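SWI/SNF-related matrix-associated actin-dependent regulator of chromatin subfamily A-like protein 1 (PDB 4O66) probably acts as an ATP-dependent remodeller of DNA in replication and repair, with a HARP domain that recognises structured nucleic acid substrates. Local coordinates at residues A[37-42]-A[55-60]; A[14-19]-A[47-52]. One frame throughout, in Å; residues are numbered along the deposited sequence.

Interaction 1 (A[37-42]-A[55-60]); sequences KSLPSR and MSDYRA
A type I beta turn from Leu39 to Arg42 follows helix 30-38 in the HARP domain. Asp57, just before helix 58-65, ties this turn to the second helix. Asp57 CG is anti to its own carbonyl carbon (chi1 -81°), and the carboxylate points into the turn. Its OD2 takes two bonds from one residue. Ser41 N reaches the syn lone pair of Asp57 OD2 at 2.9 Å, with an N-H...O angle of 157°. Ser41 OG comes in from above the carboxylate plane and sits only 2.4 Å from Asp57 OD2, a very short bond. The hydroxyl can do this because it lies in the crowded position between its own backbone N and carbonyl carbon (chi1 64°). It also accepts from Ser54 N, so the serine links the turn to the chain just before Asp57. The Pro40 and Asp57 side chains cross obliquely, with Pro40 CD 3.5 Å from Asp57 OD2. Beside it, Leu39 puts one methyl, CD2, 3.9 Å from Ala60 CB, an apolar touch one helical turn further on. The double grip should steady the carboxylate and may favour its charged form. On the turn's own side, Arg42 folds back. Arg42 NH1 donates to Leu39 O at 3.0 Å, and the oxygen lies almost in the guanidinium plane.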
ATOM      1  N   LYS A  37      -1.804  -8.676   2.446  1.00 19.11           N
ATOM      2  CA  LYS A  37      -1.211  -9.992   2.648  1.00 18.19           C
ATOM      3  C   LYS A  37      -2.171 -11.123   2.308  1.00 19.19           C
ATOM      4  O   LYS A  37      -1.784 -12.287   2.225  1.00 26.25           O
ATOM      5  CB  LYS A  37      -0.712 -10.123   4.085  1.00 26.90           C
ATOM      6  CG  LYS A  37       0.489  -9.256   4.356  1.00 23.51           C
ATOM      7  CD  LYS A  37       1.161  -9.581   5.656  1.00 36.65           C
ATOM      8  CE  LYS A  37       2.401  -8.720   5.829  1.00 31.00           C
ATOM      9  NZ  LYS A  37       3.193  -9.121   7.026  1.00 36.26           N
ATOM     10  N   SER A  38      -3.431 -10.775   2.078  1.00 28.43           N
ATOM     11  CA  SER A  38      -4.440 -11.732   1.643  1.00 17.21           C
ATOM     12  C   SER A  38      -4.454 -11.942   0.138  1.00 17.52           C
ATOM     13  O   SER A  38      -5.029 -12.890  -0.371  1.00 20.09           O
ATOM     14  CB  SER A  38      -5.816 -11.270   2.113  1.00 16.36           C
ATOM     15  OG  SER A  38      -6.352 -10.298   1.257  1.00 20.63           O
ATOM     16  N   LEU A  39      -3.780 -11.058  -0.581  1.00 22.38           N
ATOM     17  CA  LEU A  39      -3.799 -11.090  -2.021  1.00 15.70           C
ATOM     18  C   LEU A  39      -2.658 -11.923  -2.582  1.00 15.06           C
ATOM     19  O   LEU A  39      -1.492 -11.708  -2.247  1.00 13.87           O
ATOM     20  CB  LEU A  39      -3.749  -9.654  -2.549  1.00 14.63           C
ATOM     21  CG  LEU A  39      -4.984  -8.820  -2.142  1.00 18.83           C
ATOM     22  CD1 LEU A  39      -4.828  -7.347  -2.501  1.00 12.54           C
ATOM     23  CD2 LEU A  39      -6.248  -9.364  -2.784  1.00 17.52           C
ATOM     24  N   PRO A  40      -2.985 -12.884  -3.444  1.00 13.40           N
ATOM     25  CA  PRO A  40      -1.961 -13.806  -3.941  1.00 14.03           C
ATOM     26  C   PRO A  40      -0.819 -13.177  -4.763  1.00 14.80           C
ATOM     27  O   PRO A  40       0.287 -13.711  -4.693  1.00 18.94           O
ATOM     28  CB  PRO A  40      -2.786 -14.802  -4.795  1.00 15.29           C
ATOM     29  CG  PRO A  40      -4.008 -14.080  -5.141  1.00 14.16           C
ATOM     30  CD  PRO A  40      -4.317 -13.189  -3.988  1.00 12.42           C
ATOM     31  N   SER A  41      -1.034 -12.074  -5.488  1.00 16.85           N
ATOM     32  CA  SER A  41       0.012 -11.498  -6.350  1.00 12.52           C
ATOM     33  C   SER A  41       0.824 -10.399  -5.682  1.00 13.09           C
ATOM     34  O   SER A  41       1.650  -9.777  -6.331  1.00 13.29           O
ATOM     35  CB  SER A  41      -0.577 -10.889  -7.609  1.00 12.55           C
ATOM     36  OG  SER A  41      -1.391  -9.830  -7.193  1.00 16.31           O
ATOM     37  N   ARG A  42       0.600 -10.199  -4.394  1.00 18.28           N
ATOM     38  CA  ARG A  42       1.238  -9.148  -3.599  1.00 15.52           C
ATOM     39  C   ARG A  42       2.763  -9.160  -3.688  1.00 16.79           C
ATOM     40  O   ARG A  42       3.406 -10.206  -3.772  1.00 16.05           O
ATOM     41  CB  ARG A  42       0.804  -9.260  -2.138  1.00 10.52           C
ATOM     42  CG  ARG A  42       1.476 -10.383  -1.408  1.00 11.31           C
ATOM     43  CD  ARG A  42       0.861 -10.616  -0.051  1.00 16.93           C
ATOM     44  NE  ARG A  42       1.466 -11.759   0.649  1.00 23.09           N
ATOM     45  CZ  ARG A  42       1.056 -13.020   0.516  1.00 21.51           C
ATOM     46  NH1 ARG A  42       0.044 -13.310  -0.296  1.00 21.38           N
ATOM     47  NH2 ARG A  42       1.658 -13.989   1.199  1.00 20.46           N
ATOM     48  N   MET A  55      -2.735  -6.693 -11.817  1.00 16.31           N
ATOM     49  CA  MET A  55      -4.084  -6.260 -12.141  1.00 11.95           C
ATOM     50  C   MET A  55      -5.130  -7.357 -11.846  1.00 14.15           C
ATOM     51  O   MET A  55      -6.296  -7.075 -11.561  1.00 13.80           O
ATOM     52  CB  MET A  55      -4.134  -5.816 -13.600  1.00 11.42           C
ATOM     53  CG  MET A  55      -3.648  -4.389 -13.857  1.00 14.06           C
ATOM     54  SD  MET A  55      -4.436  -3.117 -12.819  1.00 18.83           S
ATOM     55  CE  MET A  55      -6.171  -3.291 -13.234  1.00 15.79           C
ATOM     56  N   SER A  56      -4.716  -8.614 -11.875  1.00 13.56           N
ATOM     57  CA  SER A  56      -5.627  -9.708 -11.534  1.00 16.51           C
ATOM     58  C   SER A  56      -6.166  -9.588 -10.105  1.00 20.78           C
ATOM     59  O   SER A  56      -7.244 -10.103  -9.805  1.00 17.17           O
ATOM     60  CB  SER A  56      -4.923 -11.043 -11.728  1.00 15.23           C
ATOM     61  OG  SER A  56      -4.025 -11.301 -10.659  1.00 15.39           O
ATOM     62  N   ASP A  57      -5.447  -8.872  -9.229  1.00 15.81           N
ATOM     63  CA  ASP A  57      -5.926  -8.662  -7.869  1.00 10.69           C
ATOM     64  C   ASP A  57      -6.602  -7.349  -7.622  1.00 13.02           C
ATOM     65  O   ASP A  57      -6.999  -7.090  -6.497  1.00 16.24           O
ATOM     66  CB  ASP A  57      -4.790  -8.788  -6.853  1.00 10.82           C
ATOM     67  CG  ASP A  57      -4.483 -10.211  -6.509  1.00 21.39           C
ATOM     68  OD1 ASP A  57      -5.367 -11.081  -6.751  1.00 23.74           O
ATOM     69  OD2 ASP A  57      -3.361 -10.451  -5.994  1.00 19.15           O
ATOM     70  N   TYR A  58      -6.751  -6.528  -8.656  1.00 10.30           N
ATOM     71  CA  TYR A  58      -7.263  -5.172  -8.467  1.00 10.77           C
ATOM     72  C   TYR A  58      -8.674  -5.153  -7.916  1.00 11.13           C
ATOM     73  O   TYR A  58      -8.954  -4.446  -6.936  1.00 11.37           O
ATOM     74  CB  TYR A  58      -7.187  -4.383  -9.784  1.00  9.07           C
ATOM     75  CG  TYR A  58      -7.825  -2.992  -9.709  1.00 15.72           C
ATOM     76  CD1 TYR A  58      -7.272  -1.994  -8.911  1.00 14.43           C
ATOM     77  CD2 TYR A  58      -8.971  -2.698 -10.435  1.00 14.37           C
ATOM     78  CE1 TYR A  58      -7.821  -0.753  -8.844  1.00 16.92           C
ATOM     79  CE2 TYR A  58      -9.549  -1.456 -10.375  1.00 14.63           C
ATOM     80  CZ  TYR A  58      -8.961  -0.477  -9.578  1.00 22.47           C
ATOM     81  OH  TYR A  58      -9.509   0.779  -9.503  1.00 14.26           O
ATOM     82  N   ARG A  59      -9.571  -5.926  -8.533  1.00 14.39           N
ATOM     83  CA  ARG A  59     -10.984  -5.911  -8.127  1.00 12.85           C
ATOM     84  C   ARG A  59     -11.132  -6.413  -6.674  1.00 16.06           C
ATOM     85  O   ARG A  59     -11.876  -5.840  -5.888  1.00 19.47           O
ATOM     86  CB  ARG A  59     -11.840  -6.739  -9.111  1.00 15.56           C
ATOM     87  CG  ARG A  59     -13.359  -6.618  -8.897  1.00 27.55           C
ATOM     88  CD  ARG A  59     -14.169  -7.244 -10.027  0.50 23.70           C
ATOM     89  N   ALA A  60     -10.382  -7.448  -6.318  1.00 19.14           N
ATOM     90  CA  ALA A  60     -10.393  -7.993  -4.959  1.00 20.20           C
ATOM     91  C   ALA A  60      -9.912  -6.977  -3.948  1.00 21.07           C
ATOM     92  O   ALA A  60     -10.519  -6.829  -2.890  1.00 21.21           O
ATOM     93  CB  ALA A  60      -9.539  -9.238  -4.879  1.00 19.96           C
TER

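Interaction 2 (A[14-19]-A[47-52]); sequences ACIKTG and FTKTWD. With SO4 (sulfate ion), chain E.
Phe47 CG stands anti to the backbone N (chi1 -178°), which carries the ring out to strand 13-18. Ile16 CG1 lies anti to its carbonyl carbon (chi1 -55°). This torsion sends CG2 and CG1 in different directions, and chi2 then carries CD1 toward Lys49. Lys49 bends at chi2 (-52°), and its methylenes cross the isoleucine obliquely.

The two branches of Ile16 carry the contact. Ile16 CG2 sits over one face of the Phe47 ring, 4.5 Å from Phe47 CZ. The same Ile16 CG2 is 3.5 Å from Phe47 O. Ile16 CD1 meets Lys49 CG at 3.7 Å. The tip of the ring continues along the strand: Phe47 CZ is 3.5 Å from Lys17 O and 4.2 Å from Thr18 CG2. Both approach the ring obliquely.

Two hairpins meet here, 13-18 with 21-26 and 43-45 with 50-52. Lys49 and Thr50 both face Asp45 in a G1 beta bulge, and Lys49 takes the left-handed backbone conformation with positive phi. Asp45 OD1 also accepts from Thr48 N. The ammonium of Lys49 turns back to Ser46 O, and its methylene chain meets Ile16. No hydrogen bond joins the two segments.

A sulfate, probably from the crystallisation liquor, lies beside the second hairpin. Lys25 NZ binds it and also bonds Thr48 O and Thr50 OG1. An anion held this way is compatible with a place for a DNA phosphate, though the ion alone does not establish one. Thr50 OG1 is 3.3 Å from sulfate O3, while Thr48 OG1 is 3.6 Å from sulfate O2.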
ATOM      1  N   ALA A  14       7.954   8.217   6.297  1.00 19.53           N
ATOM      2  CA  ALA A  14       9.366   7.941   6.381  1.00 12.90           C
ATOM      3  C   ALA A  14      10.100   8.618   5.246  1.00 17.44           C
ATOM      4  O   ALA A  14       9.573   8.698   4.138  1.00 16.37           O
ATOM      5  CB  ALA A  14       9.611   6.413   6.342  1.00 19.06           C
ATOM      6  N   CYS A  15      11.311   9.107   5.528  1.00 18.32           N
ATOM      7  CA  CYS A  15      12.209   9.607   4.477  1.00 18.56           C
ATOM      8  C   CYS A  15      13.015   8.437   3.988  1.00 15.63           C
ATOM      9  O   CYS A  15      13.433   7.613   4.803  1.00 16.72           O
ATOM     10  CB  CYS A  15      13.122  10.741   4.987  1.00 11.07           C
ATOM     11  SG  CYS A  15      12.193  12.132   5.709  1.00 17.22           S
ATOM     12  N   ILE A  16      13.188   8.349   2.670  1.00 17.20           N
ATOM     13  CA  ILE A  16      13.884   7.255   1.991  1.00 11.83           C
ATOM     14  C   ILE A  16      15.006   7.851   1.176  1.00 14.60           C
ATOM     15  O   ILE A  16      14.746   8.579   0.235  1.00 13.23           O
ATOM     16  CB  ILE A  16      12.932   6.475   1.026  1.00 18.66           C
ATOM     17  CG1 ILE A  16      11.698   5.986   1.773  1.00 18.14           C
ATOM     18  CG2 ILE A  16      13.650   5.342   0.293  1.00 17.01           C
ATOM     19  CD1 ILE A  16      11.999   5.074   2.901  1.00 24.17           C
ATOM     20  N   LYS A  17      16.247   7.537   1.518  1.00 15.48           N
ATOM     21  CA  LYS A  17      17.385   8.118   0.817  1.00 12.48           C
ATOM     22  C   LYS A  17      17.550   7.502  -0.580  1.00 12.89           C
ATOM     23  O   LYS A  17      17.491   6.269  -0.739  1.00 16.69           O
ATOM     24  CB  LYS A  17      18.653   7.934   1.641  1.00 14.10           C
ATOM     25  CG  LYS A  17      19.801   8.714   1.164  1.00 17.44           C
ATOM     26  CD  LYS A  17      20.848   8.791   2.246  1.00 26.79           C
ATOM     27  CE  LYS A  17      21.804   9.951   2.006  1.00 32.62           C
ATOM     28  NZ  LYS A  17      22.669   9.684   0.829  1.00 24.37           N
ATOM     29  N   THR A  18      17.741   8.365  -1.568  1.00 14.44           N
ATOM     30  CA  THR A  18      17.990   7.979  -2.943  1.00 12.88           C
ATOM     31  C   THR A  18      19.141   8.817  -3.462  1.00 16.47           C
ATOM     32  O   THR A  18      18.929   9.847  -4.098  1.00 18.55           O
ATOM     33  CB  THR A  18      16.733   8.189  -3.842  1.00 14.08           C
ATOM     34  OG1 THR A  18      16.356   9.567  -3.823  1.00 17.47           O
ATOM     35  CG2 THR A  18      15.543   7.340  -3.374  1.00 10.37           C
ATOM     36  N   GLY A  19      20.374   8.386  -3.185  1.00 19.16           N
ATOM     37  CA  GLY A  19      21.534   9.173  -3.585  1.00 20.13           C
ATOM     38  C   GLY A  19      21.596  10.467  -2.796  1.00 25.27           C
ATOM     39  O   GLY A  19      21.487  10.458  -1.574  1.00 29.70           O
ATOM     40  N   PHE A  47      12.725  -1.387  -0.181  1.00 10.83           N
ATOM     41  CA  PHE A  47      13.452  -0.146  -0.447  1.00 13.73           C
ATOM     42  C   PHE A  47      12.487   1.045  -0.566  1.00  9.35           C
ATOM     43  O   PHE A  47      12.644   2.004   0.135  1.00 19.42           O
ATOM     44  CB  PHE A  47      14.314  -0.255  -1.709  1.00 15.66           C
ATOM     45  CG  PHE A  47      15.121   0.984  -1.993  1.00 15.90           C
ATOM     46  CD1 PHE A  47      16.097   1.418  -1.103  1.00 19.46           C
ATOM     47  CD2 PHE A  47      14.873   1.737  -3.115  1.00 16.62           C
ATOM     48  CE1 PHE A  47      16.821   2.596  -1.325  1.00 19.29           C
ATOM     49  CE2 PHE A  47      15.570   2.899  -3.347  1.00 16.38           C
ATOM     50  CZ  PHE A  47      16.568   3.331  -2.440  1.00 14.47           C
ATOM     51  N   THR A  48      11.468   0.964  -1.421  1.00 14.95           N
ATOM     52  CA  THR A  48      10.550   2.081  -1.577  1.00 10.97           C
ATOM     53  C   THR A  48       9.415   2.119  -0.576  1.00  9.02           C
ATOM     54  O   THR A  48       8.700   3.107  -0.512  1.00 15.63           O
ATOM     55  CB  THR A  48       9.951   2.114  -2.969  1.00 19.39           C
ATOM     56  OG1 THR A  48       9.103   0.976  -3.168  1.00 14.34           O
ATOM     57  CG2 THR A  48      11.071   2.083  -3.993  1.00 22.05           C
ATOM     58  N   LYS A  49       9.288   1.065   0.214  1.00  9.24           N
ATOM     59  CA  LYS A  49       8.205   0.938   1.197  1.00 16.73           C
ATOM     60  C   LYS A  49       6.800   0.934   0.539  1.00 15.81           C
ATOM     61  O   LYS A  49       5.822   1.450   1.102  1.00 18.07           O
ATOM     62  CB  LYS A  49       8.278   2.043   2.232  1.00 14.74           C
ATOM     63  CG  LYS A  49       9.645   2.221   2.904  1.00 15.42           C
ATOM     64  CD  LYS A  49      10.204   0.972   3.465  1.00 15.55           C
ATOM     65  CE  LYS A  49      11.515   1.328   4.212  1.00 24.82           C
ATOM     66  NZ  LYS A  49      12.425   0.176   4.230  1.00 11.98           N
ATOM     67  N   THR A  50       6.728   0.351  -0.657  1.00 12.20           N
ATOM     68  CA  THR A  50       5.487   0.349  -1.453  1.00 12.97           C
ATOM     69  C   THR A  50       5.059  -1.060  -1.831  1.00 10.15           C
ATOM     70  O   THR A  50       5.900  -1.861  -2.190  1.00 13.11           O
ATOM     71  CB  THR A  50       5.651   1.165  -2.751  1.00 15.67           C
ATOM     72  OG1 THR A  50       5.889   2.537  -2.430  1.00 14.59           O
ATOM     73  CG2 THR A  50       4.381   1.123  -3.606  1.00  9.87           C
ATOM     74  N   TRP A  51       3.747  -1.315  -1.804  1.00 10.24           N
ATOM     75  CA  TRP A  51       3.153  -2.597  -2.208  1.00 12.46           C
ATOM     76  C   TRP A  51       2.648  -2.542  -3.635  1.00  8.18           C
ATOM     77  O   TRP A  51       2.039  -1.562  -4.041  1.00 14.40           O
ATOM     78  CB  TRP A  51       1.993  -2.958  -1.295  1.00  7.71           C
ATOM     79  CG  TRP A  51       2.394  -3.425   0.106  1.00 11.66           C
ATOM     80  CD1 TRP A  51       2.604  -2.655   1.194  1.00 16.82           C
ATOM     81  CD2 TRP A  51       2.559  -4.771   0.537  1.00 19.35           C
ATOM     82  NE1 TRP A  51       2.907  -3.424   2.280  1.00 12.04           N
ATOM     83  CE2 TRP A  51       2.897  -4.734   1.902  1.00 17.29           C
ATOM     84  CE3 TRP A  51       2.479  -6.003  -0.104  1.00 12.56           C
ATOM     85  CZ2 TRP A  51       3.129  -5.871   2.638  1.00 18.03           C
ATOM     86  CZ3 TRP A  51       2.715  -7.132   0.623  1.00 20.23           C
ATOM     87  CH2 TRP A  51       3.037  -7.065   1.988  1.00 23.85           C
ATOM     88  N   ASP A  52       2.919  -3.561  -4.414  1.00 10.36           N
ATOM     89  CA  ASP A  52       2.278  -3.628  -5.715  1.00 11.63           C
ATOM     90  C   ASP A  52       1.664  -5.003  -5.933  1.00 11.77           C
ATOM     91  O   ASP A  52       2.005  -5.970  -5.230  1.00 15.92           O
ATOM     92  CB  ASP A  52       3.257  -3.287  -6.832  1.00 13.52           C
ATOM     93  CG  ASP A  52       4.444  -4.206  -6.860  1.00 16.88           C
ATOM     94  OD1 ASP A  52       4.377  -5.268  -7.517  1.00 16.16           O
ATOM     95  OD2 ASP A  52       5.456  -3.873  -6.208  1.00 13.61           O
TER
HETATM   96  S   SO4 E 301       7.082   4.131  -5.687  1.00 37.91           S
HETATM   97  O1  SO4 E 301       8.176   4.566  -6.557  1.00 27.06           O
HETATM   98  O2  SO4 E 301       7.120   2.669  -5.581  1.00 25.77           O
HETATM   99  O3  SO4 E 301       7.256   4.762  -4.377  1.00 34.42           O
HETATM  100  O4  SO4 E 301       5.783   4.540  -6.226  1.00 32.56           O

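How the interactions relate
From the N terminus the chain first gives segment 14-19 in strand 13-18. It turns back through strand 21-26, runs along helix 30-38 and reaches 37-42. Strand 43-45 then leads to 47-52, where interaction 2 closes the longer loop. Interaction 1 closes at 55-60, around the hairpin of strands 43-45 and 50-52. The segments alternate, so the two closures cross and neither nests. Interaction 2 joins the two hairpins; interaction 1 joins the turn after helix 30-38 to the start of helix 58-65. Their centres are about 21 Å apart, on opposite sides of the chain's centre. Trp51, in segment 47-52, packs on segment 37-42: Trp51 CZ3 is 4.0 Å from Arg42 CB.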